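Local coordinates for putative nitroreductase (Thermotoga maritima, PDB 1VKW), which is a putative nitroreductase, probably an oxidoreductase of the FMN-dependent nitroreductase clan, though its own substrate and reaction are not established, at residues E85-V88 with L89-A93; K147-E150 with M151-A155; R179-D182 with L183-L187. One frame throughout, in Å; residues are numbered along the deposited sequence.

Each contact lies within one continuous stretch of helix, contact 2 running on into the loop after it, and one segment runs straight into the next, so none encloses a loop; along the chain they follow in series, without nesting or crossing. Contact 1 lies near the C-terminal end of helix 74-93, contact 2 where helix 143-153 runs out, contact 3 at the start of helix 180-198. The last helix joins the set: Ile-185 of contact 3 packs its CG2 against CD of Glu-85 in contact 1, 3.7 Å away, while Ala-186 O and CA meet Thr-152 and Ala-155 of contact 2. Contacts 1 and 2 do not touch; about 5 Å separates their nearest atoms.

Contact 1: E85-V88 with L89-A93; sequences EQIV and LFLTA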
loop_
_atom_site.group_PDB
_atom_site.type_symbol
_atom_site.label_atom_id
_atom_site.label_comp_id
_atom_site.label_asym_id
_atom_site.label_seq_id
_atom_site.Cartn_x
_atom_site.Cartn_y
_atom_site.Cartn_z
ATOM N N GLU A 85 -0.296 -3.337 1.557
ATOM C CA GLU A 85 -0.473 -2.208 0.657
ATOM C C GLU A 85 -0.017 -2.541 -0.770
ATOM O O GLU A 85 -0.586 -2.019 -1.723
ATOM C CB GLU A 85 0.187 -0.945 1.209
ATOM C CG GLU A 85 -0.095 0.330 0.413
ATOM C CD GLU A 85 -1.542 0.810 0.430
ATOM O OE1 GLU A 85 -2.404 0.171 1.066
ATOM O OE2 GLU A 85 -1.826 1.860 -0.196
ATOM N N GLN A 86 0.966 -3.433 -0.931
ATOM C CA GLN A 86 1.320 -3.922 -2.262
ATOM C C GLN A 86 0.117 -4.578 -2.940
ATOM O O GLN A 86 -0.141 -4.361 -4.131
ATOM C CB GLN A 86 2.504 -4.895 -2.195
ATOM C CG GLN A 86 3.842 -4.178 -2.003
ATOM C CD GLN A 86 4.984 -5.142 -1.814
ATOM O OE1 GLN A 86 5.457 -5.740 -2.781
ATOM N NE2 GLN A 86 5.421 -5.318 -0.568
ATOM N N ILE A 87 -0.621 -5.369 -2.168
ATOM C CA ILE A 87 -1.834 -6.029 -2.667
ATOM C C ILE A 87 -2.938 -5.013 -3.000
ATOM O O ILE A 87 -3.590 -5.118 -4.053
ATOM C CB ILE A 87 -2.333 -7.083 -1.645
ATOM C CG1 ILE A 87 -1.266 -8.175 -1.452
ATOM C CG2 ILE A 87 -3.648 -7.698 -2.108
ATOM C CD1 ILE A 87 -1.471 -9.032 -0.210
ATOM N N VAL A 88 -3.133 -4.038 -2.111
ATOM C CA VAL A 88 -4.098 -2.943 -2.333
ATOM C C VAL A 88 -3.832 -2.238 -3.649
ATOM O O VAL A 88 -4.744 -2.027 -4.454
ATOM C CB VAL A 88 -4.057 -1.903 -1.181
ATOM C CG1 VAL A 88 -4.771 -0.602 -1.567
ATOM C CG2 VAL A 88 -4.681 -2.479 0.070
ATOM N N LEU A 89 -2.576 -1.883 -3.867
ATOM C CA LEU A 89 -2.189 -1.163 -5.071
ATOM C C LEU A 89 -2.341 -2.013 -6.323
ATOM O O LEU A 89 -2.667 -1.502 -7.393
ATOM C CB LEU A 89 -0.747 -0.653 -4.935
ATOM C CG LEU A 89 -0.584 0.486 -3.926
ATOM C CD1 LEU A 89 0.885 0.873 -3.789
ATOM C CD2 LEU A 89 -1.441 1.702 -4.329
ATOM N N PHE A 90 -2.111 -3.312 -6.189
ATOM C CA PHE A 90 -2.368 -4.230 -7.280
ATOM C C PHE A 90 -3.870 -4.272 -7.608
ATOM O O PHE A 90 -4.279 -4.207 -8.781
ATOM C CB PHE A 90 -1.839 -5.620 -6.935
ATOM C CG PHE A 90 -2.232 -6.666 -7.927
ATOM C CD1 PHE A 90 -1.846 -6.552 -9.258
ATOM C CD2 PHE A 90 -3.005 -7.757 -7.543
ATOM C CE1 PHE A 90 -2.208 -7.518 -10.181
ATOM C CE2 PHE A 90 -3.371 -8.715 -8.463
ATOM C CZ PHE A 90 -2.975 -8.593 -9.786
ATOM N N LEU A 91 -4.690 -4.378 -6.570
ATOM C CA LEU A 91 -6.139 -4.429 -6.742
ATOM C C LEU A 91 -6.674 -3.128 -7.346
ATOM O O LEU A 91 -7.572 -3.163 -8.190
ATOM C CB LEU A 91 -6.831 -4.722 -5.407
ATOM C CG LEU A 91 -6.689 -6.146 -4.849
ATOM C CD1 LEU A 91 -7.263 -6.227 -3.439
ATOM C CD2 LEU A 91 -7.364 -7.153 -5.751
ATOM N N THR A 92 -6.113 -1.996 -6.909
ATOM C CA THR A 92 -6.438 -0.686 -7.473
ATOM C C THR A 92 -6.209 -0.675 -8.982
ATOM O O THR A 92 -7.081 -0.255 -9.753
ATOM C CB THR A 92 -5.570 0.423 -6.829
ATOM O OG1 THR A 92 -5.794 0.478 -5.414
ATOM C CG2 THR A 92 -5.991 1.796 -7.317
ATOM N N ALA A 93 -5.035 -1.152 -9.391
ATOM C CA ALA A 93 -4.664 -1.216 -10.807
ATOM C C ALA A 93 -5.576 -2.136 -11.618
ATOM O O ALA A 93 -5.772 -1.913 -12.809
ATOM C CB ALA A 93 -3.215 -1.647 -10.956
#
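Val-88 O is gripped twice by Thr-92, by the backbone N at 2.8 Å and by the hydroxyl OG1 at 2.9 Å. The hydroxyl sits above the carbonyl plane, 43° out of it, whereas the backbone N is only slightly tilted from that plane. Thr-92 turns OG1 beside its own backbone N, opposite the carbonyl carbon (chi1 -60°), which aims it back down the helix. A valine at this position would probably lose the second grip and leave Val-88 O with the backbone bond alone from this residue. The same i to i+4 pattern runs through this part of helix 74-93, with Leu-89 N on Glu-85 O, Phe-90 N on Gln-86 O and Leu-91 N on Ile-87 O. Ile-87 and Leu-91, one turn apart, run alongside each other in the same direction, CG2 of the former 4.1 Å from CD1 of the latter; both also pack on Ile-66 of strand 64-67. Glu-85 bends at chi2 (66°), and its OE2 comes within 4.2 Å of Leu-89 CD2. That carboxylate is buried but bonded at both oxygens, OE2 to His-189 NE2 of helix 180-198 and OE1 to Trp-100 NE1 of strand 97-101.

Contact 2: K147-E150 with M151-A155; sequences KIVE and MTILA
The C-terminal turns of helix 143-153 make this contact, as the regular i to i+4 bonding gives way to a loop. Met-151 N bonds to Lys-147 O at 3.0 Å and Ile-153 N to Val-149 O, but the next bond, Leu-154 N to Glu-150 O, is weak at 3.4 Å. Between them Ile-148 O accepts two donors from Thr-152: the backbone N, and OG1 at 2.8 Å, which lies 40° out of the carbonyl plane. The two donors arrive from opposite faces of that plane, so Ile-148 O is gripped from both, and the OG1 bond satisfies the hydroxyl of the buried Thr-152. OG1 stands beside the backbone N of Thr-152 (chi1 -60°), the setting that turns it back toward the preceding turn, and Ile-148 CG2 passes it at an angle, 4.0 Å away. Met-151, a selenomethionine, folds back instead of extending: CG lies over Lys-147 O at 3.2 Å, and bends at chi2 (-61°) and chi3 bring CE to 4.1 Å from Glu-150 CB. Val-149 CG1 and Ile-153 CG1 meet loosely at 4.3 Å, and Ile-153 CG1 also rests on Val-149 O. Leu-154 likewise turns CG back over Glu-150 O.

Beyond the turn, Arg-127 bonds through NE to Ile-153 O and through NH2 to Leu-154 O, which also receives Arg-22, so charged side chains take up carbonyls at the helix end. Ile-148 and Thr-152 face helix 180-198 and strand 172-176, Val-149 and Ile-153 reach toward helix 130-133, and Met-151 and Leu-154 pack on Ile-19 of helix 15-21.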
loop_
_atom_site.group_PDB
_atom_site.type_symbol
_atom_site.label_atom_id
_atom_site.label_comp_id
_atom_site.label_asym_id
_atom_site.label_seq_id
_atom_site.Cartn_x
_atom_site.Cartn_y
_atom_site.Cartn_z
ATOM N N LYS A 147 8.739 13.786 -5.419
ATOM C CA LYS A 147 7.739 12.868 -5.969
ATOM C C LYS A 147 7.473 11.671 -5.049
ATOM O O LYS A 147 6.314 11.326 -4.789
ATOM C CB LYS A 147 8.162 12.372 -7.351
ATOM C CG LYS A 147 7.062 11.621 -8.094
ATOM C CD LYS A 147 7.458 11.381 -9.548
ATOM C CE LYS A 147 6.234 11.122 -10.441
ATOM N NZ LYS A 147 6.626 10.945 -11.861
ATOM N N ILE A 148 8.534 11.039 -4.549
ATOM C CA ILE A 148 8.372 9.883 -3.649
ATOM C C ILE A 148 7.626 10.282 -2.376
ATOM O O ILE A 148 6.750 9.554 -1.931
ATOM C CB ILE A 148 9.726 9.241 -3.290
ATOM C CG1 ILE A 148 10.349 8.579 -4.525
ATOM C CG2 ILE A 148 9.544 8.211 -2.207
ATOM C CD1 ILE A 148 11.822 8.349 -4.394
ATOM N N VAL A 149 7.961 11.436 -1.801
ATOM C CA VAL A 149 7.301 11.887 -0.580
ATOM C C VAL A 149 5.816 12.162 -0.808
ATOM O O VAL A 149 4.973 11.798 0.028
ATOM C CB VAL A 149 7.983 13.128 0.037
ATOM C CG1 VAL A 149 7.190 13.623 1.253
ATOM C CG2 VAL A 149 9.388 12.770 0.514
ATOM N N GLU A 150 5.504 12.815 -1.924
ATOM C CA GLU A 150 4.124 13.099 -2.285
ATOM C C GLU A 150 3.323 11.810 -2.421
ATOM O O GLU A 150 2.188 11.719 -1.957
ATOM C CB GLU A 150 4.064 13.900 -3.596
ATOM C CG GLU A 150 4.529 15.344 -3.455
ATOM C CD GLU A 150 4.790 16.052 -4.775
ATOM O OE1 GLU A 150 4.519 15.482 -5.858
ATOM O OE2 GLU A 150 5.264 17.216 -4.729
HETATM N N MSE A 151 3.917 10.807 -3.055
HETATM C CA MSE A 151 3.241 9.512 -3.251
HETATM C C MSE A 151 3.091 8.741 -1.943
HETATM O O MSE A 151 2.113 8.016 -1.757
HETATM C CB MSE A 151 4.008 8.652 -4.252
HETATM C CG MSE A 151 4.032 9.195 -5.648
HETATM SE SE MSE A 151 2.241 9.356 -6.439
HETATM C CE MSE A 151 1.915 11.295 -6.002
ATOM N N THR A 152 4.067 8.891 -1.049
ATOM C CA THR A 152 4.025 8.276 0.272
ATOM C C THR A 152 2.896 8.858 1.145
ATOM O O THR A 152 2.206 8.099 1.830
ATOM C CB THR A 152 5.404 8.450 0.983
ATOM O OG1 THR A 152 6.433 7.816 0.207
ATOM C CG2 THR A 152 5.444 7.749 2.333
ATOM N N ILE A 153 2.721 10.186 1.099
ATOM C CA ILE A 153 1.663 10.890 1.867
ATOM C C ILE A 153 0.254 10.490 1.439
ATOM O O ILE A 153 -0.678 10.587 2.227
ATOM C CB ILE A 153 1.803 12.458 1.731
ATOM C CG1 ILE A 153 3.123 12.962 2.324
ATOM C CG2 ILE A 153 0.609 13.194 2.373
ATOM C CD1 ILE A 153 3.580 12.214 3.515
ATOM N N LEU A 154 0.094 10.052 0.196
ATOM C CA LEU A 154 -1.210 9.578 -0.266
ATOM C C LEU A 154 -1.565 8.187 0.272
ATOM O O LEU A 154 -2.650 7.689 0.002
ATOM C CB LEU A 154 -1.292 9.608 -1.800
ATOM C CG LEU A 154 -1.120 11.015 -2.401
ATOM C CD1 LEU A 154 -0.996 10.975 -3.900
ATOM C CD2 LEU A 154 -2.252 11.961 -1.977
ATOM N N ALA A 155 -0.665 7.565 1.030
ATOM C CA ALA A 155 -0.940 6.261 1.632
ATOM C C ALA A 155 -2.131 6.367 2.566
ATOM O O ALA A 155 -2.371 7.433 3.137
ATOM C CB ALA A 155 0.284 5.755 2.413
#

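Contact 3: R179-D182 with L183-L187; sequences RPVD and LGIAL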
loop_
_atom_site.group_PDB
_atom_site.type_symbol
_atom_site.label_atom_id
_atom_site.label_comp_id
_atom_site.label_asym_id
_atom_site.label_seq_id
_atom_site.Cartn_x
_atom_site.Cartn_y
_atom_site.Cartn_z
ATOM N N ARG A 179 3.097 3.551 14.721
ATOM C CA ARG A 179 2.029 2.687 14.216
ATOM C C ARG A 179 2.587 1.784 13.119
ATOM O O ARG A 179 2.676 2.199 11.960
ATOM C CB ARG A 179 0.915 3.548 13.622
ATOM C CG ARG A 179 0.346 4.533 14.589
ATOM C CD ARG A 179 -0.351 3.862 15.741
ATOM N NE ARG A 179 -0.828 4.817 16.715
ATOM C CZ ARG A 179 -1.462 4.481 17.824
ATOM N NH1 ARG A 179 -1.696 3.200 18.109
ATOM N NH2 ARG A 179 -1.863 5.430 18.655
ATOM N N PRO A 180 2.976 0.564 13.488
ATOM C CA PRO A 180 3.767 -0.261 12.597
ATOM C C PRO A 180 3.050 -0.608 11.290
ATOM O O PRO A 180 3.669 -0.571 10.238
ATOM C CB PRO A 180 4.110 -1.495 13.451
ATOM C CG PRO A 180 3.135 -1.505 14.572
ATOM C CD PRO A 180 2.728 -0.094 14.787
ATOM N N VAL A 181 1.748 -0.868 11.337
ATOM C CA VAL A 181 1.018 -1.210 10.106
ATOM C C VAL A 181 1.035 -0.023 9.140
ATOM O O VAL A 181 1.392 -0.176 7.980
ATOM C CB VAL A 181 -0.428 -1.681 10.382
ATOM C CG1 VAL A 181 -1.118 -2.089 9.081
ATOM C CG2 VAL A 181 -0.426 -2.855 11.344
ATOM N N ASP A 182 0.682 1.155 9.649
ATOM C CA ASP A 182 0.713 2.397 8.872
ATOM C C ASP A 182 2.123 2.698 8.342
ATOM O O ASP A 182 2.277 3.120 7.205
ATOM C CB ASP A 182 0.185 3.572 9.712
ATOM C CG ASP A 182 -1.264 3.359 10.198
ATOM O OD1 ASP A 182 -2.095 2.835 9.431
ATOM O OD2 ASP A 182 -1.667 3.697 11.329
ATOM N N LEU A 183 3.141 2.470 9.175
ATOM C CA LEU A 183 4.539 2.583 8.753
ATOM C C LEU A 183 4.811 1.718 7.523
ATOM O O LEU A 183 5.356 2.202 6.535
ATOM C CB LEU A 183 5.495 2.164 9.879
ATOM C CG LEU A 183 6.896 2.804 9.834
ATOM C CD1 LEU A 183 7.682 2.426 11.079
ATOM C CD2 LEU A 183 7.672 2.438 8.597
ATOM N N GLY A 184 4.410 0.448 7.601
ATOM C CA GLY A 184 4.595 -0.495 6.512
ATOM C C GLY A 184 3.874 -0.064 5.251
ATOM O O GLY A 184 4.416 -0.191 4.161
ATOM N N ILE A 185 2.643 0.423 5.408
ATOM C CA ILE A 185 1.840 0.917 4.281
ATOM C C ILE A 185 2.576 2.048 3.545
ATOM O O ILE A 185 2.763 1.989 2.330
ATOM C CB ILE A 185 0.428 1.365 4.778
ATOM C CG1 ILE A 185 -0.408 0.145 5.208
ATOM C CG2 ILE A 185 -0.337 2.116 3.693
ATOM C CD1 ILE A 185 -1.696 0.502 5.921
ATOM N N ALA A 186 3.002 3.067 4.291
ATOM C CA ALA A 186 3.721 4.194 3.710
ATOM C C ALA A 186 5.043 3.744 3.083
ATOM O O ALA A 186 5.430 4.220 2.012
ATOM C CB ALA A 186 3.976 5.259 4.765
ATOM N N LEU A 187 5.729 2.824 3.751
ATOM C CA LEU A 187 7.013 2.315 3.264
ATOM C C LEU A 187 6.858 1.613 1.921
ATOM O O LEU A 187 7.745 1.715 1.065
ATOM C CB LEU A 187 7.638 1.369 4.291
ATOM C CG LEU A 187 9.060 0.862 4.066
ATOM C CD1 LEU A 187 10.061 1.978 4.236
ATOM C CD2 LEU A 187 9.340 -0.282 5.040
#
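Four successive i to i+4 bonds wind the first turns here, Leu-183 N to Arg-179 O, Gly-184 N to Pro-180 O, Ile-185 N to Val-181 O and Ala-186 N to Asp-182 O, the last nearly straight at 174°. Val-181 and Ile-185, one turn apart, meet through CG1 of the valine and CD1 of the isoleucine, 4.1 Å apart, the two side chains set at a slant to each other. Ile-185 holds CG1 opposite its carbonyl carbon (chi1 -70°), and this lays CG1 over Val-181 O at 3.3 Å. This stretch opens helix 180-198, with Arg-179 at the N-cap and Pro-180 at the first helical position, where a proline's missing N-H costs no helical bond. Leu-183 brings CB to 3.3 Å from Pro-180 O, then sends CG anti to the backbone N (chi1 -153°), and its side chain packs on Tyr-212 of strand 211-215. Asp-182 is buried, its OD1 bonded to Ala-158 N, while its backbone O takes Trp-164 NE1 as well as Ala-186 N. Pro-180 and Val-181 both touch Leu-77 of helix 74-93, and Ile-185 rests on Pro-156.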